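Local coordinates for CBS domain protein (Streptococcus pneumoniae serotype 4, PDB 7LZG) that is of unknown function but carries a pair of CBS domains, modules that in many relatives bind adenine nucleotides and regulate attached partners, at residues 16-20 with 135-139; 48-52 with 63-68. Residue numbers count along the deposited sequence, not the author numbering.

Contact 1. Residues 16-20 with 135-139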
ATOM      1  N   GLN B  16      -4.204  20.660  -1.610  1.00 35.93           N
ATOM      2  CA  GLN B  16      -4.428  19.495  -0.762  1.00 38.32           C
ATOM      3  C   GLN B  16      -3.182  19.117   0.031  1.00 45.84           C
ATOM      4  O   GLN B  16      -3.057  17.969   0.466  1.00 43.90           O
ATOM      5  CB  GLN B  16      -4.898  18.307  -1.602  1.00 34.89           C
ATOM      6  CG  GLN B  16      -6.212  18.537  -2.327  1.00 36.51           C
ATOM      7  CD  GLN B  16      -7.402  18.556  -1.389  1.00 38.01           C
ATOM      8  OE1 GLN B  16      -7.598  17.633  -0.597  1.00 41.41           O
ATOM      9  NE2 GLN B  16      -8.204  19.611  -1.470  1.00 34.50           N
ATOM     10  N   GLU B  17      -2.261  20.065   0.230  1.00 48.76           N
ATOM     11  CA  GLU B  17      -1.000  19.762   0.901  1.00 42.43           C
ATOM     12  C   GLU B  17      -1.228  19.173   2.287  1.00 48.05           C
ATOM     13  O   GLU B  17      -0.507  18.262   2.709  1.00 49.39           O
ATOM     14  CB  GLU B  17      -0.142  21.025   0.992  1.00 55.80           C
ATOM     15  CG  GLU B  17       0.447  21.481  -0.334  1.00 61.45           C
ATOM     16  CD  GLU B  17       1.850  20.953  -0.558  1.00 61.42           C
ATOM     17  OE1 GLU B  17       2.410  20.338   0.373  1.00 54.46           O
ATOM     18  OE2 GLU B  17       2.396  21.158  -1.663  1.00 60.92           O
ATOM     19  N   GLU B  18      -2.231  19.669   3.006  1.00 55.62           N
ATOM     20  CA  GLU B  18      -2.524  19.201   4.355  1.00 57.88           C
ATOM     21  C   GLU B  18      -3.241  17.856   4.377  1.00 50.82           C
ATOM     22  O   GLU B  18      -3.728  17.448   5.437  1.00 56.74           O
ATOM     23  CB  GLU B  18      -3.354  20.249   5.099  1.00 73.75           C
ATOM     24  CG  GLU B  18      -2.624  21.567   5.311  1.00 86.06           C
ATOM     25  CD  GLU B  18      -3.547  22.679   5.768  1.00109.59           C
ATOM     26  OE1 GLU B  18      -4.759  22.605   5.476  1.00112.85           O
ATOM     27  OE2 GLU B  18      -3.060  23.627   6.418  1.00118.37           O
ATOM     28  N   THR B  19      -3.317  17.162   3.243  1.00 48.46           N
ATOM     29  CA  THR B  19      -3.933  15.844   3.165  1.00 44.94           C
ATOM     30  C   THR B  19      -2.936  14.760   2.787  1.00 48.33           C
ATOM     31  O   THR B  19      -2.801  13.767   3.515  1.00 41.11           O
ATOM     32  CB  THR B  19      -5.095  15.858   2.158  1.00 39.73           C
ATOM     33  OG1 THR B  19      -6.129  16.730   2.629  1.00 48.10           O
ATOM     34  CG2 THR B  19      -5.661  14.456   1.975  1.00 33.34           C
ATOM     35  N   PHE B  20      -2.226  14.920   1.667  1.00 43.09           N
ATOM     36  CA  PHE B  20      -1.268  13.903   1.254  1.00 33.57           C
ATOM     37  C   PHE B  20       0.060  14.009   1.991  1.00 33.15           C
ATOM     38  O   PHE B  20       0.802  13.022   2.042  1.00 34.81           O
ATOM     39  CB  PHE B  20      -1.036  13.962  -0.261  1.00 32.05           C
ATOM     40  CG  PHE B  20      -0.595  15.311  -0.774  1.00 32.00           C
ATOM     41  CD1 PHE B  20       0.723  15.725  -0.645  1.00 31.10           C
ATOM     42  CD2 PHE B  20      -1.489  16.143  -1.424  1.00 32.07           C
ATOM     43  CE1 PHE B  20       1.130  16.954  -1.127  1.00 30.07           C
ATOM     44  CE2 PHE B  20      -1.086  17.375  -1.910  1.00 34.30           C
ATOM     45  CZ  PHE B  20       0.226  17.779  -1.762  1.00 32.89           C
ATOM     46  N   SER B 135      -2.521   8.490   0.670  1.00 20.50           N
ATOM     47  CA  SER B 135      -2.781   9.872   1.057  1.00 24.78           C
ATOM     48  C   SER B 135      -3.137  10.732  -0.149  1.00 25.16           C
ATOM     49  O   SER B 135      -3.957  11.653  -0.043  1.00 26.62           O
ATOM     50  CB  SER B 135      -1.568  10.441   1.791  1.00 28.54           C
ATOM     51  OG  SER B 135      -0.401  10.358   0.996  1.00 25.81           O
ATOM     52  N   ILE B 136      -2.534  10.451  -1.304  1.00 24.62           N
ATOM     53  CA  ILE B 136      -2.864  11.201  -2.510  1.00 22.77           C
ATOM     54  C   ILE B 136      -4.259  10.836  -2.999  1.00 23.58           C
ATOM     55  O   ILE B 136      -5.017  11.701  -3.457  1.00 25.27           O
ATOM     56  CB  ILE B 136      -1.793  10.972  -3.594  1.00 22.94           C
ATOM     57  CG1 ILE B 136      -0.639  11.956  -3.399  1.00 21.61           C
ATOM     58  CG2 ILE B 136      -2.384  11.095  -4.992  1.00 22.88           C
ATOM     59  CD1 ILE B 136       0.296  12.052  -4.577  1.00 28.59           C
ATOM     60  N   LEU B 137      -4.626   9.557  -2.900  1.00 23.91           N
ATOM     61  CA  LEU B 137      -5.985   9.161  -3.256  1.00 24.30           C
ATOM     62  C   LEU B 137      -7.013   9.854  -2.376  1.00 27.14           C
ATOM     63  O   LEU B 137      -8.119  10.156  -2.838  1.00 29.59           O
ATOM     64  CB  LEU B 137      -6.140   7.646  -3.165  1.00 23.76           C
ATOM     65  CG  LEU B 137      -5.853   6.908  -4.472  1.00 21.57           C
ATOM     66  CD1 LEU B 137      -6.329   5.482  -4.374  1.00 30.52           C
ATOM     67  CD2 LEU B 137      -6.528   7.609  -5.633  1.00 30.60           C
ATOM     68  N   LYS B 138      -6.672  10.117  -1.112  1.00 27.50           N
ATOM     69  CA  LYS B 138      -7.558  10.912  -0.269  1.00 28.23           C
ATOM     70  C   LYS B 138      -7.709  12.323  -0.818  1.00 27.68           C
ATOM     71  O   LYS B 138      -8.786  12.923  -0.724  1.00 31.67           O
ATOM     72  CB  LYS B 138      -7.037  10.949   1.168  1.00 30.66           C
ATOM     73  CG  LYS B 138      -7.371   9.718   1.992  1.00 42.23           C
ATOM     74  CD  LYS B 138      -7.128   9.969   3.474  1.00 55.89           C
ATOM     75  CE  LYS B 138      -7.569   8.783   4.317  1.00 76.89           C
ATOM     76  NZ  LYS B 138      -7.417   9.051   5.773  1.00 81.93           N
ATOM     77  N   ALA B 139      -6.640  12.866  -1.406  1.00 27.55           N
ATOM     78  CA  ALA B 139      -6.696  14.219  -1.945  1.00 27.93           C
ATOM     79  C   ALA B 139      -7.619  14.288  -3.154  1.00 26.04           C
ATOM     80  O   ALA B 139      -8.471  15.179  -3.245  1.00 26.72           O
ATOM     81  CB  ALA B 139      -5.291  14.700  -2.309  1.00 26.56           C
TER

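Contact 2. Residues 48-52 with 63-68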
ATOM      1  N   TYR B  48       0.063   0.806   9.112  1.00 53.03           N
ATOM      2  CA  TYR B  48       0.876   1.108   7.945  1.00 50.32           C
ATOM      3  C   TYR B  48       1.798  -0.062   7.627  1.00 39.32           C
ATOM      4  O   TYR B  48       2.293  -0.743   8.530  1.00 33.83           O
ATOM      5  CB  TYR B  48       1.698   2.377   8.178  1.00 49.83           C
ATOM      6  CG  TYR B  48       0.855   3.594   8.492  1.00 66.51           C
ATOM      7  CD1 TYR B  48      -0.360   3.805   7.853  1.00 75.56           C
ATOM      8  CD2 TYR B  48       1.268   4.523   9.438  1.00 78.02           C
ATOM      9  CE1 TYR B  48      -1.137   4.913   8.140  1.00 88.89           C
ATOM     10  CE2 TYR B  48       0.498   5.634   9.732  1.00 88.70           C
ATOM     11  CZ  TYR B  48      -0.703   5.823   9.080  1.00 96.16           C
ATOM     12  OH  TYR B  48      -1.474   6.927   9.368  1.00 98.58           O
ATOM     13  N   THR B  49       2.020  -0.294   6.332  1.00 39.88           N
ATOM     14  CA  THR B  49       2.887  -1.389   5.913  1.00 32.52           C
ATOM     15  C   THR B  49       4.360  -1.040   6.074  1.00 28.32           C
ATOM     16  O   THR B  49       5.171  -1.919   6.386  1.00 21.15           O
ATOM     17  CB  THR B  49       2.585  -1.770   4.462  1.00 32.33           C
ATOM     18  OG1 THR B  49       1.192  -2.081   4.329  1.00 48.71           O
ATOM     19  CG2 THR B  49       3.401  -2.985   4.042  1.00 33.19           C
ATOM     20  N   ARG B  50       4.723   0.228   5.885  1.00 32.07           N
ATOM     21  CA  ARG B  50       6.095   0.682   6.049  1.00 25.59           C
ATOM     22  C   ARG B  50       6.129   1.863   7.005  1.00 23.86           C
ATOM     23  O   ARG B  50       5.265   2.745   6.947  1.00 30.03           O
ATOM     24  CB  ARG B  50       6.722   1.087   4.711  1.00 23.40           C
ATOM     25  CG  ARG B  50       6.526   0.073   3.603  1.00 28.25           C
ATOM     26  CD  ARG B  50       7.532   0.280   2.490  1.00 31.00           C
ATOM     27  NE  ARG B  50       8.898   0.057   2.951  1.00 25.90           N
ATOM     28  CZ  ARG B  50       9.488  -1.131   2.992  1.00 25.85           C
ATOM     29  NH1 ARG B  50       8.858  -2.230   2.609  1.00 35.59           N
ATOM     30  NH2 ARG B  50      10.741  -1.217   3.428  1.00 24.14           N
ATOM     31  N   VAL B  51       7.124   1.874   7.885  1.00 23.09           N
ATOM     32  CA  VAL B  51       7.331   2.997   8.794  1.00 26.71           C
ATOM     33  C   VAL B  51       8.745   3.529   8.594  1.00 20.94           C
ATOM     34  O   VAL B  51       9.665   2.752   8.296  1.00 18.40           O
ATOM     35  CB  VAL B  51       7.083   2.596  10.258  1.00 21.76           C
ATOM     36  CG1 VAL B  51       5.648   2.132  10.442  1.00 30.83           C
ATOM     37  CG2 VAL B  51       8.061   1.519  10.695  1.00 22.49           C
ATOM     38  N   PRO B  52       8.964   4.833   8.724  1.00 21.20           N
ATOM     39  CA  PRO B  52      10.317   5.370   8.566  1.00 22.55           C
ATOM     40  C   PRO B  52      11.191   5.022   9.760  1.00 23.00           C
ATOM     41  O   PRO B  52      10.713   4.756  10.865  1.00 25.05           O
ATOM     42  CB  PRO B  52      10.088   6.881   8.464  1.00 23.50           C
ATOM     43  CG  PRO B  52       8.821   7.105   9.216  1.00 23.54           C
ATOM     44  CD  PRO B  52       7.972   5.890   8.983  1.00 23.13           C
ATOM     45  N   THR B  63      13.142   3.338   5.415  1.00 23.60           N
ATOM     46  CA  THR B  63      11.857   2.745   5.746  1.00 19.77           C
ATOM     47  C   THR B  63      12.031   1.252   5.982  1.00 20.42           C
ATOM     48  O   THR B  63      12.950   0.627   5.448  1.00 21.19           O
ATOM     49  CB  THR B  63      10.831   2.976   4.633  1.00 20.64           C
ATOM     50  OG1 THR B  63      11.295   2.366   3.422  1.00 22.38           O
ATOM     51  CG2 THR B  63      10.628   4.465   4.400  1.00 23.19           C
ATOM     52  N   ILE B  64      11.137   0.682   6.788  1.00 20.96           N
ATOM     53  CA  ILE B  64      11.196  -0.735   7.115  1.00 20.06           C
ATOM     54  C   ILE B  64       9.784  -1.302   7.142  1.00 19.70           C
ATOM     55  O   ILE B  64       8.817  -0.612   7.479  1.00 18.26           O
ATOM     56  CB  ILE B  64      11.920  -0.986   8.459  1.00 17.45           C
ATOM     57  CG1 ILE B  64      12.282  -2.464   8.604  1.00 14.44           C
ATOM     58  CG2 ILE B  64      11.067  -0.519   9.631  1.00 18.51           C
ATOM     59  CD1 ILE B  64      13.058  -2.782   9.855  1.00 15.30           C
ATOM     60  N   GLY B  65       9.672  -2.571   6.753  1.00 19.00           N
ATOM     61  CA  GLY B  65       8.424  -3.299   6.835  1.00 15.28           C
ATOM     62  C   GLY B  65       8.669  -4.701   7.353  1.00 13.68           C
ATOM     63  O   GLY B  65       9.808  -5.097   7.610  1.00 16.74           O
ATOM     64  N   LEU B  66       7.574  -5.447   7.505  1.00 13.61           N
ATOM     65  CA  LEU B  66       7.688  -6.818   7.985  1.00 13.68           C
ATOM     66  C   LEU B  66       8.408  -7.709   6.984  1.00 14.96           C
ATOM     67  O   LEU B  66       9.114  -8.640   7.385  1.00 13.64           O
ATOM     68  CB  LEU B  66       6.304  -7.376   8.301  1.00 17.22           C
ATOM     69  CG  LEU B  66       5.711  -6.839   9.600  1.00 18.16           C
ATOM     70  CD1 LEU B  66       4.281  -7.307   9.757  1.00 19.47           C
ATOM     71  CD2 LEU B  66       6.560  -7.288  10.776  1.00 18.97           C
ATOM     72  N   ARG B  67       8.243  -7.446   5.685  1.00 14.98           N
ATOM     73  CA  ARG B  67       8.969  -8.222   4.684  1.00 19.61           C
ATOM     74  C   ARG B  67      10.472  -8.041   4.837  1.00 21.58           C
ATOM     75  O   ARG B  67      11.240  -8.996   4.674  1.00 23.95           O
ATOM     76  CB  ARG B  67       8.518  -7.828   3.278  1.00 24.49           C
ATOM     77  CG  ARG B  67       9.277  -8.540   2.167  1.00 29.67           C
ATOM     78  CD  ARG B  67       8.787  -8.111   0.795  1.00 40.57           C
ATOM     79  NE  ARG B  67       8.805  -6.662   0.641  1.00 59.08           N
ATOM     80  CZ  ARG B  67       8.534  -6.023  -0.489  1.00 71.05           C
ATOM     81  NH1 ARG B  67       8.236  -6.679  -1.599  1.00 71.31           N
ATOM     82  NH2 ARG B  67       8.568  -4.693  -0.508  1.00 70.69           N
ATOM     83  N   ASP B  68      10.911  -6.823   5.161  1.00 15.15           N
ATOM     84  CA  ASP B  68      12.333  -6.579   5.364  1.00 13.50           C
ATOM     85  C   ASP B  68      12.863  -7.375   6.549  1.00 17.23           C
ATOM     86  O   ASP B  68      13.945  -7.968   6.476  1.00 17.52           O
ATOM     87  CB  ASP B  68      12.579  -5.085   5.563  1.00 17.47           C
ATOM     88  CG  ASP B  68      12.075  -4.257   4.398  1.00 25.55           C
ATOM     89  OD1 ASP B  68      12.477  -4.538   3.249  1.00 32.84           O
ATOM     90  OD2 ASP B  68      11.266  -3.333   4.628  1.00 25.76           O
TER

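Contact 1. Residues 16-20 with 135-139
Two pieces of helix 115 residues apart in sequence meet here through van der Waals contact, with no hydrogen bond across them and 289 Å² of surface buried. The short helix 17-20, with Gln16 at its N-cap position, approaches helix 133-140 at both ends of the segment: the CA of Gln16 lies 5.9 Å from the CA of Ala139, and the CA of Phe20 4.3 Å from the CA of Ser135. Ala139 meets two side chains with its CB: CB of Gln16 at 3.7 Å and CD2 of Phe20 at 4.2 Å, the latter at the ring edge. Phe20 adopts the p rotamer (chi1 56°), which leads the ring away from the opposing helix; its CB therefore makes the closer approach, 3.7 Å to CG1 of Ile136, a buried side chain (m, t). Thr19, with chi1 -65° (m), turns CG2 across the interface, 3.9 Å from CB of Lys138 and 3.9 Å from O of Ser135. Lys138 contributes only the base of its chain, which, extended with chi2 to chi4 all t, leads away from the 16-20 segment. Ser135 is p as well, at 57°; its OG lies 3.1 Å from O of Phe20 but is hydrogen-bonded to the carbonyl of Thr132, at the end of strand 127-132 just ahead of the helix. The Phe20 and Ile136 side chains both rest on Ile131 of that strand, Phe103 also touches Phe20, and Ile136 reaches Val108 and Leu109 of helix 105-111, so helix 17-20 packs against helix 133-140 over the sheet of strands 21-23, 127-132 and 117-121.

Contact 2. Residues 48-52 with 63-68
Backbone pairing defines this antiparallel hairpin of strands 50-54 and 60-65: the axes of strand 50-52 and strand 63-65 lie 4.5 Å apart at closest, with 147° between their N-to-C directions. Val51 and Ile64 form the hydrogen-bonded pair, with Val51 N to Ile64 O and Ile64 N to Val51 O both at 3.0 Å; Pro52 and Thr63 follow as a non-hydrogen-bonded pair. CA-H...O contacts supplement these bonds: Arg50 CA to Ile64 O (3.3 Å) and Thr63 CA to Val51 O (3.4 Å). The charged interactions centre on Arg50, whose NH2 makes a very short 2.5 Å salt bridge to Asp68 OD2. That atom also accepts a 2.8 Å hydrogen bond from Gly65 N, so one carboxylate oxygen of the first helical turn meets both Arg50 and the N-cap residue Gly65. The guanidinium lays one face over Gly65 N, while Arg50 NH1 sits 4.0 Å from the like-charged Arg67 NH2. Apolar contact is on the other face: Val51 CG2 meets Ile64 CG2 at 3.8 Å, and Val51 packs on Leu43 of helix 36-45. On the face of Arg50, Pro52 and Thr63 rest on Phe117 of strand 117-121; Pro52 bonds through its backbone to Leu30, and Arg67 NH1 to Met46 O of the second subunit.

Contact 2 is nested in sequence within the loop that contact 1 closes: 16-20 comes first, then 48-52 and 63-68, and finally 135-139. Their centres are 21 Å apart, and the nearest atoms about 7 Å, without touching. Contact 2 is part of the mixed sheet 30-31, 50-54, 60-65, whereas contact 1 joins two helices that lie next to the antiparallel sheet 21-23, 127-132, 117-121. Strand 21-23 follows helix 17-20 directly and pairs with strand 127-132, so the N-terminal chain is built into the second CBS unit. Phe117, touched from contact 2, lies in that same sheet. Both contacts also reach the second subunit, consistent with a paired-CBS dimer.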